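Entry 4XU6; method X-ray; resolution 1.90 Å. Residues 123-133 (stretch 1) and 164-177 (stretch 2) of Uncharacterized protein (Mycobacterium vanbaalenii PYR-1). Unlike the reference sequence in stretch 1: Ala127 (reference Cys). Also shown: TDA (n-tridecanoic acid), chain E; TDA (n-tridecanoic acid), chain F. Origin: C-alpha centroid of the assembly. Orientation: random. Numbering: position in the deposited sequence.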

ATOM      1  N   PRO A 123      17.762  16.565  -1.232  1.00 26.24           N
ATOM      2  CA  PRO A 123      17.044  17.804  -1.559  1.00 26.94           C
ATOM      3  C   PRO A 123      15.525  17.612  -1.673  1.00 26.18           C
ATOM      4  O   PRO A 123      14.783  18.520  -1.314  1.00 25.86           O
ATOM      5  CB  PRO A 123      17.630  18.190  -2.912  1.00 23.64           C
ATOM      6  CG  PRO A 123      19.066  17.681  -2.824  1.00 27.54           C
ATOM      7  CD  PRO A 123      18.933  16.358  -2.105  1.00 29.96           C
ATOM      8  N   GLY A 124      15.082  16.456  -2.164  1.00 24.36           N
ATOM      9  CA  GLY A 124      13.657  16.150  -2.219  1.00 24.85           C
ATOM     10  C   GLY A 124      13.020  16.119  -0.842  1.00 25.54           C
ATOM     11  O   GLY A 124      11.906  16.607  -0.642  1.00 24.91           O
ATOM     12  N   ALA A 125      13.726  15.544   0.124  1.00 22.41           N
ATOM     13  CA  ALA A 125      13.247  15.557   1.496  1.00 22.72           C
ATOM     14  C   ALA A 125      13.202  16.986   2.038  1.00 24.34           C
ATOM     15  O   ALA A 125      12.325  17.324   2.821  1.00 24.80           O
ATOM     16  CB  ALA A 125      14.109  14.674   2.377  1.00 26.78           C
ATOM     17  N   ALA A 126      14.156  17.818   1.624  1.00 26.25           N
ATOM     18  CA  ALA A 126      14.189  19.209   2.069  1.00 26.58           C
ATOM     19  C   ALA A 126      12.932  19.946   1.600  1.00 25.29           C
ATOM     20  O   ALA A 126      12.285  20.649   2.372  1.00 25.50           O
ATOM     21  CB  ALA A 126      15.456  19.910   1.557  1.00 27.82           C
ATOM     22  N   ALA A 127      12.601  19.777   0.325  1.00 24.31           N
ATOM     23  CA  ALA A 127      11.379  20.341  -0.241  1.00 25.11           C
ATOM     24  C   ALA A 127      10.169  19.780   0.505  1.00 25.98           C
ATOM     25  O   ALA A 127       9.228  20.510   0.827  1.00 24.04           O
ATOM     26  CB  ALA A 127      11.296  20.017  -1.734  1.00 23.61           C
ATOM     27  N   GLY A 128      10.211  18.482   0.788  1.00 23.89           N
ATOM     28  CA  GLY A 128       9.179  17.846   1.593  1.00 23.17           C
ATOM     29  C   GLY A 128       8.974  18.510   2.947  1.00 27.38           C
ATOM     30  O   GLY A 128       7.841  18.752   3.356  1.00 21.85           O
ATOM     31  N   VAL A 129      10.065  18.823   3.641  1.00 27.13           N
ATOM     32  CA  VAL A 129       9.966  19.468   4.951  1.00 25.43           C
ATOM     33  C   VAL A 129       9.377  20.879   4.849  1.00 24.91           C
ATOM     34  O   VAL A 129       8.556  21.277   5.679  1.00 26.78           O
ATOM     35  CB  VAL A 129      11.343  19.531   5.678  1.00 25.50           C
ATOM     36  CG1 VAL A 129      11.255  20.416   6.919  1.00 31.80           C
ATOM     37  CG2 VAL A 129      11.798  18.138   6.074  1.00 30.31           C
ATOM     38  N   VAL A 130       9.803  21.628   3.837  1.00 26.66           N
ATOM     39  CA  VAL A 130       9.302  22.986   3.622  1.00 27.94           C
ATOM     40  C   VAL A 130       7.763  23.043   3.564  1.00 27.19           C
ATOM     41  O   VAL A 130       7.138  23.823   4.280  1.00 24.79           O
ATOM     42  CB  VAL A 130       9.918  23.624   2.353  1.00 30.47           C
ATOM     43  CG1 VAL A 130       9.239  24.948   2.026  1.00 32.22           C
ATOM     44  CG2 VAL A 130      11.426  23.830   2.537  1.00 28.17           C
ATOM     45  N   ILE A 131       7.163  22.194   2.733  1.00 24.94           N
ATOM     46  CA  ILE A 131       5.708  22.177   2.573  1.00 24.54           C
ATOM     47  C   ILE A 131       4.996  21.425   3.715  1.00 24.55           C
ATOM     48  O   ILE A 131       3.841  21.717   4.039  1.00 24.36           O
ATOM     49  CB  ILE A 131       5.306  21.644   1.164  1.00 21.91           C
ATOM     50  CG1 ILE A 131       3.814  21.896   0.883  1.00 24.22           C
ATOM     51  CG2 ILE A 131       5.666  20.164   1.020  1.00 24.57           C
ATOM     52  CD1 ILE A 131       3.474  23.366   0.719  1.00 27.92           C
ATOM     53  N   ALA A 132       5.691  20.493   4.368  1.00 23.27           N
ATOM     54  CA  ALA A 132       5.114  19.831   5.543  1.00 23.09           C
ATOM     55  C   ALA A 132       4.926  20.829   6.679  1.00 24.38           C
ATOM     56  O   ALA A 132       4.167  20.577   7.614  1.00 25.78           O
ATOM     57  CB  ALA A 132       5.989  18.664   6.014  1.00 24.29           C
ATOM     58  N   VAL A 133       5.643  21.949   6.611  1.00 23.92           N
ATOM     59  CA  VAL A 133       5.459  23.024   7.587  1.00 26.63           C
ATOM     60  C   VAL A 133       4.473  24.069   7.059  1.00 26.01           C
ATOM     61  O   VAL A 133       3.501  24.412   7.730  1.00 27.62           O
ATOM     62  CB  VAL A 133       6.799  23.713   7.948  1.00 32.46           C
ATOM     63  CG1 VAL A 133       6.537  24.979   8.759  1.00 32.50           C
ATOM     64  CG2 VAL A 133       7.703  22.752   8.721  1.00 29.83           C
ATOM     65  N   LEU A 164      -1.726  15.638   7.935  1.00 22.22           N
ATOM     66  CA  LEU A 164      -1.278  16.618   6.945  1.00 21.64           C
ATOM     67  C   LEU A 164       0.236  16.705   6.883  1.00 19.92           C
ATOM     68  O   LEU A 164       0.800  16.921   5.821  1.00 20.54           O
ATOM     69  CB  LEU A 164      -1.847  18.008   7.237  1.00 19.96           C
ATOM     70  CG  LEU A 164      -3.358  18.144   7.049  1.00 24.80           C
ATOM     71  CD1 LEU A 164      -3.800  19.563   7.416  1.00 25.27           C
ATOM     72  CD2 LEU A 164      -3.756  17.812   5.616  1.00 22.88           C
ATOM     73  N   ALA A 165       0.903  16.549   8.020  1.00 22.39           N
ATOM     74  CA  ALA A 165       2.354  16.675   8.004  1.00 23.33           C
ATOM     75  C   ALA A 165       3.023  15.634   7.079  1.00 20.99           C
ATOM     76  O   ALA A 165       3.758  16.015   6.168  1.00 22.11           O
ATOM     77  CB  ALA A 165       2.946  16.671   9.436  1.00 25.74           C
ATOM     78  N   PRO A 166       2.750  14.323   7.286  1.00 22.35           N
ATOM     79  CA  PRO A 166       3.375  13.414   6.312  1.00 21.81           C
ATOM     80  C   PRO A 166       2.730  13.467   4.921  1.00 20.48           C
ATOM     81  O   PRO A 166       3.401  13.145   3.943  1.00 19.67           O
ATOM     82  CB  PRO A 166       3.183  12.024   6.944  1.00 20.44           C
ATOM     83  CG  PRO A 166       2.044  12.175   7.911  1.00 22.43           C
ATOM     84  CD  PRO A 166       2.166  13.591   8.427  1.00 22.58           C
ATOM     85  N   LEU A 167       1.461  13.861   4.819  1.00 20.40           N
ATOM     86  CA  LEU A 167       0.846  13.961   3.491  1.00 21.73           C
ATOM     87  C   LEU A 167       1.526  15.050   2.663  1.00 20.49           C
ATOM     88  O   LEU A 167       1.906  14.812   1.521  1.00 18.58           O
ATOM     89  CB  LEU A 167      -0.672  14.195   3.578  1.00 20.26           C
ATOM     90  CG  LEU A 167      -1.436  14.398   2.258  1.00 20.72           C
ATOM     91  CD1 LEU A 167      -1.262  13.203   1.335  1.00 22.58           C
ATOM     92  CD2 LEU A 167      -2.936  14.678   2.536  1.00 22.80           C
ATOM     93  N   TYR A 168       1.688  16.238   3.241  1.00 20.90           N
ATOM     94  CA  TYR A 168       2.382  17.324   2.546  1.00 20.61           C
ATOM     95  C   TYR A 168       3.841  16.962   2.281  1.00 18.85           C
ATOM     96  O   TYR A 168       4.386  17.292   1.229  1.00 21.46           O
ATOM     97  CB  TYR A 168       2.293  18.634   3.343  1.00 20.28           C
ATOM     98  CG  TYR A 168       1.011  19.425   3.114  1.00 20.80           C
ATOM     99  CD1 TYR A 168       0.789  20.080   1.903  1.00 24.28           C
ATOM    100  CD2 TYR A 168       0.035  19.526   4.106  1.00 20.87           C
ATOM    101  CE1 TYR A 168      -0.378  20.812   1.679  1.00 26.81           C
ATOM    102  CE2 TYR A 168      -1.152  20.269   3.891  1.00 21.76           C
ATOM    103  CZ  TYR A 168      -1.337  20.905   2.663  1.00 25.07           C
ATOM    104  OH  TYR A 168      -2.486  21.640   2.411  1.00 24.96           O
ATOM    105  N   PHE A 169       4.475  16.275   3.228  1.00 20.21           N
ATOM    106  CA  PHE A 169       5.867  15.866   3.022  1.00 19.85           C
ATOM    107  C   PHE A 169       6.012  15.023   1.748  1.00 18.76           C
ATOM    108  O   PHE A 169       6.869  15.289   0.914  1.00 18.63           O
ATOM    109  CB  PHE A 169       6.406  15.093   4.232  1.00 19.51           C
ATOM    110  CG  PHE A 169       7.797  14.540   4.014  1.00 21.43           C
ATOM    111  CD1 PHE A 169       8.919  15.338   4.233  1.00 22.50           C
ATOM    112  CD2 PHE A 169       7.977  13.239   3.550  1.00 21.70           C
ATOM    113  CE1 PHE A 169      10.207  14.832   4.012  1.00 25.07           C
ATOM    114  CE2 PHE A 169       9.252  12.724   3.334  1.00 22.68           C
ATOM    115  CZ  PHE A 169      10.370  13.525   3.559  1.00 23.60           C
ATOM    116  N   ALA A 170       5.160  14.010   1.603  1.00 21.34           N
ATOM    117  CA  ALA A 170       5.178  13.158   0.415  1.00 20.67           C
ATOM    118  C   ALA A 170       4.900  13.969  -0.846  1.00 17.86           C
ATOM    119  O   ALA A 170       5.529  13.757  -1.868  1.00 17.56           O
ATOM    120  CB  ALA A 170       4.161  12.005   0.554  1.00 20.68           C
ATOM    121  N   PHE A 171       3.946  14.891  -0.766  1.00 18.31           N
ATOM    122  CA  PHE A 171       3.673  15.825  -1.859  1.00 20.23           C
ATOM    123  C   PHE A 171       4.950  16.588  -2.281  1.00 17.76           C
ATOM    124  O   PHE A 171       5.300  16.623  -3.465  1.00 18.87           O
ATOM    125  CB  PHE A 171       2.529  16.771  -1.433  1.00 19.04           C
ATOM    126  CG  PHE A 171       2.353  17.989  -2.320  1.00 20.53           C
ATOM    127  CD1 PHE A 171       2.277  17.874  -3.706  1.00 24.64           C
ATOM    128  CD2 PHE A 171       2.236  19.249  -1.746  1.00 24.28           C
ATOM    129  CE1 PHE A 171       2.108  19.009  -4.513  1.00 24.26           C
ATOM    130  CE2 PHE A 171       2.060  20.390  -2.534  1.00 26.69           C
ATOM    131  CZ  PHE A 171       1.983  20.273  -3.910  1.00 23.22           C
ATOM    132  N   GLY A 172       5.650  17.181  -1.319  1.00 22.37           N
ATOM    133  CA  GLY A 172       6.884  17.894  -1.629  1.00 21.46           C
ATOM    134  C   GLY A 172       7.962  17.028  -2.278  1.00 21.38           C
ATOM    135  O   GLY A 172       8.629  17.447  -3.232  1.00 20.04           O
ATOM    136  N   VAL A 173       8.153  15.818  -1.758  1.00 20.26           N
ATOM    137  CA  VAL A 173       9.104  14.886  -2.362  1.00 20.44           C
ATOM    138  C   VAL A 173       8.780  14.620  -3.838  1.00 21.09           C
ATOM    139  O   VAL A 173       9.667  14.618  -4.705  1.00 19.79           O
ATOM    140  CB  VAL A 173       9.124  13.545  -1.596  1.00 20.38           C
ATOM    141  CG1 VAL A 173       9.942  12.499  -2.359  1.00 21.04           C
ATOM    142  CG2 VAL A 173       9.673  13.744  -0.191  1.00 21.95           C
ATOM    143  N   VAL A 174       7.504  14.391  -4.124  1.00 19.84           N
ATOM    144  CA  VAL A 174       7.102  14.071  -5.485  1.00 19.08           C
ATOM    145  C   VAL A 174       7.134  15.311  -6.401  1.00 19.21           C
ATOM    146  O   VAL A 174       7.510  15.207  -7.561  1.00 21.23           O
ATOM    147  CB  VAL A 174       5.738  13.332  -5.512  1.00 21.15           C
ATOM    148  CG1 VAL A 174       5.230  13.174  -6.937  1.00 23.42           C
ATOM    149  CG2 VAL A 174       5.894  11.959  -4.830  1.00 20.06           C
ATOM    150  N   ALA A 175       6.761  16.478  -5.875  1.00 20.08           N
ATOM    151  CA  ALA A 175       6.827  17.715  -6.659  1.00 19.02           C
ATOM    152  C   ALA A 175       8.264  18.007  -7.063  1.00 20.59           C
ATOM    153  O   ALA A 175       8.529  18.440  -8.185  1.00 21.12           O
ATOM    154  CB  ALA A 175       6.251  18.889  -5.855  1.00 18.29           C
ATOM    155  N   ALA A 176       9.188  17.763  -6.138  1.00 20.33           N
ATOM    156  CA  ALA A 176      10.615  17.940  -6.395  1.00 21.74           C
ATOM    157  C   ALA A 176      11.046  17.013  -7.518  1.00 24.20           C
ATOM    158  O   ALA A 176      11.786  17.407  -8.415  1.00 23.76           O
ATOM    159  CB  ALA A 176      11.422  17.646  -5.125  1.00 20.44           C
ATOM    160  N   LEU A 177      10.585  15.765  -7.459  1.00 21.76           N
ATOM    161  CA  LEU A 177      10.905  14.787  -8.491  1.00 21.71           C
ATOM    162  C   LEU A 177      10.342  15.220  -9.844  1.00 22.27           C
ATOM    163  O   LEU A 177      10.980  15.011 -10.888  1.00 22.43           O
ATOM    164  CB  LEU A 177      10.355  13.410  -8.101  1.00 22.80           C
ATOM    165  CG  LEU A 177      10.482  12.256  -9.092  1.00 29.12           C
ATOM    166  CD1 LEU A 177      11.865  11.699  -9.019  1.00 32.35           C
ATOM    167  CD2 LEU A 177       9.470  11.175  -8.751  1.00 33.56           C
TER
HETATM  168  O21 TDA E 304      -6.290  18.203   3.283  1.00 38.27           O
HETATM  169  O22 TDA E 304      -7.113  20.339   2.865  1.00 39.98           O
HETATM  170  C21 TDA E 304      -6.277  19.483   2.577  1.00 32.23           C
HETATM  171  C22 TDA E 304      -5.303  19.732   1.463  1.00 27.69           C
HETATM  172  C23 TDA E 304      -4.162  18.711   1.473  1.00 27.84           C
HETATM  173  C24 TDA E 304      -3.268  18.867   0.243  1.00 28.30           C
HETATM  174  C25 TDA E 304      -2.064  17.924   0.307  1.00 25.32           C
HETATM  175  C26 TDA E 304      -1.169  18.044  -0.923  1.00 31.04           C
HETATM  176  C27 TDA E 304      -1.920  17.482  -2.121  1.00 30.30           C
HETATM  177  C28 TDA E 304      -1.096  17.528  -3.387  1.00 35.45           C
HETATM  178  C29 TDA E 304      -1.959  17.104  -4.565  1.00 34.42           C
HETATM  179  C30 TDA E 304      -1.094  17.104  -5.811  1.00 32.27           C
HETATM  180  C31 TDA E 304      -0.046  16.005  -5.716  1.00 34.74           C
HETATM  181  C32 TDA E 304       0.710  15.860  -7.030  1.00 34.82           C
HETATM  182  C33 TDA E 304       2.076  15.226  -6.806  1.00 34.63           C
HETATM  183  C21 TDA F 305      -6.439  24.639   2.054  1.00 37.19           C
HETATM  184  C22 TDA F 305      -5.117  25.319   1.772  1.00 38.36           C
HETATM  185  C23 TDA F 305      -4.161  24.403   1.023  1.00 35.46           C
HETATM  186  C24 TDA F 305      -2.800  25.080   0.875  1.00 36.02           C
HETATM  187  C25 TDA F 305      -1.788  24.180   0.180  1.00 37.90           C
HETATM  188  C26 TDA F 305      -0.359  24.675   0.396  1.00 38.12           C
HETATM  189  C27 TDA F 305      -0.232  26.146   0.022  1.00 42.15           C
HETATM  190  C28 TDA F 305       1.132  26.695   0.413  1.00 40.55           C
HETATM  191  C29 TDA F 305       1.806  27.318  -0.801  1.00 50.00           C
HETATM  192  C30 TDA F 305       0.968  28.466  -1.350  1.00 49.18           C
HETATM  193  C31 TDA F 305       1.374  28.766  -2.788  1.00 45.73           C
HETATM  194  C32 TDA F 305       2.891  28.864  -2.916  1.00 47.77           C
HETATM  195  C33 TDA F 305       3.289  29.552  -4.216  1.00 46.75           C

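The two helices pack with their axes 6.9 Å apart at closest approach and their N-to-C directions 137° apart, an oblique, broadly antiparallel crossing that buries 512 Å² in total. No hydrogen bond links them; the contact rests on backbone proximity and apolar packing, while main-chain hydrogen bonding stays within each helix.

The close approach centres on two glycines, where Gly128 CA lies 4.0 Å from Gly172 CA. Neither position could hold a CB in this backbone arrangement: at Gly172 it would fall 2.7 Å from Gly128 CA and 2.9 Å from Ala127 O, and at Gly128 it would fall 2.7 Å from Phe169 CD1. The proximity also permits a CA-H...O contact, with Phe169 CA 3.5 Å from Gly128 O and an angle of 163° at the hydrogen. It is nearly linear, and Gly128 O also accepts the hydrogen bond from Ala132 N, within its own helix.

Phe169 supplies the knob of a knob-into-hole arrangement, its side chain sitting among Ala125, Gly128, Val129 and Ala132. With chi1 at t, its ring extends along the glycine-containing surface, bringing Phe169 CD1 to 3.4 Å from Gly128 C and Phe169 CE1 to 3.5 Å from Ala125 O. Ala132 CB meets Phe169 CB at 4.0 Å.

Further apolar contacts involve Ile131, whose CG1 lies 3.7 Å from Tyr168 CD1 and 4.1 Å from Phe171 CD2. Ile131 CG2 also lies close to the backbone, 3.2 Å from Tyr168 O. Ala127, where the reference sequence has Cys, points toward the other helix, and its CB packs 4.1 Å from Ala176 CB.

The aromatic rings also meet lipid. One tridecanoic acid chain (chain E) covers one face of both Tyr168 and Phe171, with its C28 3.4 Å from Phe171 CD1.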